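Local coordinates for fumarylacetoacetate hydrolase (Burkholderia xenovorans, PDB 5TI1), which probably hydrolyses fumarylacetoacetate to fumarate and acetoacetate, the last step of phenylalanine and tyrosine breakdown, with a divalent metal ion, at the interface of chains A and B. Coordinates in Å, arbitrary orientation; residue numbers count along the deposited sequence, not the author numbering. Chains: chain A/B, Fumarylacetoacetate hydrolase.

The interface of chains A and B. Residues chain A 360, 365-368, 371; chain B 189, 191.
The loop that follows helix 353-361 of chain A, carrying A:Asn366, A:Arg368 and A:Asp371, receives B:Arg189, from the loop just before 3-10 helix 190-192 of chain B, and B:Ser191 within that helix. This patch of the two-fold interface, whose twin has the chains exchanged, probably helps hold the dimer together, its centre about 23 Å from A:His160, the predicted proton acceptor of the active site. B:Arg189 reaches across with CG anti to its backbone N (chi1 -177°) and a bend at chi2, passing the thiol of A:Cys365, whose SG lies 3.8 Å from B:Arg189 CG. At the end of the chain, guanidinium B:Arg189 NH2 forms a salt bridge with A:Asp371 OD2 at 2.8 Å, meeting the carboxylate from above its plane. A:Arg368 N reaches the same A:Asp371 OD2 from the opposite face of the carboxylate plane, a bond within chain A that helps position the acid. B:Arg189 NH2 also donates to the backbone A:Asn366 O at 2.9 Å, in the carbonyl plane and on a lone pair. B:Ser191 OG approaches A:Asn366 O from above the carbonyl plane at 3.2 Å. B:Ser191 OG makes a shorter bond, 2.7 Å, to A:Asn366 OD1, the side-chain amide oxygen, which probably takes most of the one hydroxyl hydrogen; OG in turn accepts from B:Arg189 NE, which ties the two chain B side chains together. The A:Asn366 amide also holds the backbone carbonyl of B:Ser191: ND2 donates to O, which lies nearly in the amide plane. A:Arg368, bent at chi3 (-74°), lays one guanidinium face against B:Ser191 CA, which sits toward its rim. Beside it, a water links A:Arg368 NH2, 3.3 Å from the water O, to B:Ser191 N, 2.8 Å from the same O.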
loop_
_atom_site.group_PDB
_atom_site.type_symbol
_atom_site.label_atom_id
_atom_site.label_comp_id
_atom_site.label_asym_id
_atom_site.label_seq_id
_atom_site.Cartn_x
_atom_site.Cartn_y
_atom_site.Cartn_z
ATOM N N HIS A 360 -4.326 6.568 -12.900
ATOM C CA HIS A 360 -3.731 5.606 -11.975
ATOM C C HIS A 360 -3.302 4.344 -12.700
ATOM O O HIS A 360 -2.317 3.705 -12.314
ATOM C CB HIS A 360 -4.729 5.243 -10.876
ATOM C CG HIS A 360 -4.116 4.687 -9.622
ATOM N ND1 HIS A 360 -2.941 3.963 -9.610
ATOM C CD2 HIS A 360 -4.535 4.741 -8.332
ATOM C CE1 HIS A 360 -2.657 3.607 -8.365
ATOM N NE2 HIS A 360 -3.617 4.053 -7.573
ATOM N N CYS A 365 -0.579 -0.120 -13.835
ATOM C CA CYS A 365 -0.867 -0.465 -12.450
ATOM C C CYS A 365 -2.232 -1.128 -12.335
ATOM O O CYS A 365 -3.201 -0.717 -12.983
ATOM C CB CYS A 365 -0.826 0.782 -11.570
ATOM S SG CYS A 365 -0.924 0.394 -9.810
ATOM N N ASN A 366 -2.303 -2.169 -11.511
ATOM C CA ASN A 366 -3.544 -2.886 -11.279
ATOM C C ASN A 366 -4.254 -2.337 -10.032
ATOM O O ASN A 366 -3.654 -1.690 -9.178
ATOM C CB ASN A 366 -3.276 -4.390 -11.150
ATOM C CG ASN A 366 -2.301 -4.731 -10.027
ATOM O OD1 ASN A 366 -1.474 -3.914 -9.635
ATOM N ND2 ASN A 366 -2.388 -5.951 -9.526
ATOM N N THR A 367 -5.564 -2.565 -9.972
ATOM C CA THR A 367 -6.379 -2.192 -8.826
ATOM C C THR A 367 -7.192 -3.401 -8.397
ATOM O O THR A 367 -7.426 -4.330 -9.177
ATOM C CB THR A 367 -7.342 -1.027 -9.116
ATOM O OG1 THR A 367 -8.261 -1.421 -10.144
ATOM C CG2 THR A 367 -6.576 0.221 -9.537
ATOM N N ARG A 368 -7.628 -3.371 -7.141
ATOM C CA ARG A 368 -8.285 -4.503 -6.512
ATOM C C ARG A 368 -9.540 -4.034 -5.791
ATOM O O ARG A 368 -9.642 -2.876 -5.386
ATOM C CB ARG A 368 -7.333 -5.200 -5.530
ATOM C CG ARG A 368 -6.164 -5.890 -6.213
ATOM C CD ARG A 368 -5.261 -6.597 -5.212
ATOM N NE ARG A 368 -4.455 -5.646 -4.452
ATOM C CZ ARG A 368 -3.525 -5.991 -3.562
ATOM N NH1 ARG A 368 -3.297 -7.269 -3.307
ATOM N NH2 ARG A 368 -2.825 -5.056 -2.931
ATOM N N ASP A 371 -9.907 -1.260 -2.827
ATOM C CA ASP A 371 -8.908 -0.192 -2.860
ATOM C C ASP A 371 -9.570 1.144 -2.559
ATOM O O ASP A 371 -10.702 1.399 -2.963
ATOM C CB ASP A 371 -8.245 -0.078 -4.226
ATOM C CG ASP A 371 -7.123 -1.075 -4.444
ATOM O OD1 ASP A 371 -6.625 -1.675 -3.470
ATOM O OD2 ASP A 371 -6.725 -1.230 -5.623
ATOM N N ARG B 189 3.497 0.346 -4.253
ATOM C CA ARG B 189 2.227 -0.279 -4.591
ATOM C C ARG B 189 2.320 -1.788 -4.355
ATOM O O ARG B 189 2.984 -2.509 -5.109
ATOM C CB ARG B 189 1.859 0.040 -6.036
ATOM C CG ARG B 189 0.512 -0.498 -6.455
ATOM C CD ARG B 189 -0.657 0.345 -5.893
ATOM N NE ARG B 189 -1.902 -0.244 -6.366
ATOM C CZ ARG B 189 -3.133 0.075 -5.982
ATOM N NH1 ARG B 189 -3.358 1.015 -5.060
ATOM N NH2 ARG B 189 -4.153 -0.582 -6.540
ATOM N N SER B 191 -0.014 -4.049 -4.759
ATOM C CA SER B 191 -0.761 -4.888 -5.698
ATOM C C SER B 191 0.087 -5.340 -6.881
ATOM O O SER B 191 -0.161 -6.411 -7.436
ATOM C CB SER B 191 -1.994 -4.150 -6.213
ATOM O OG SER B 191 -1.620 -3.117 -7.101
HETATM O O HOH W 1 -1.758 -2.063 -3.720
#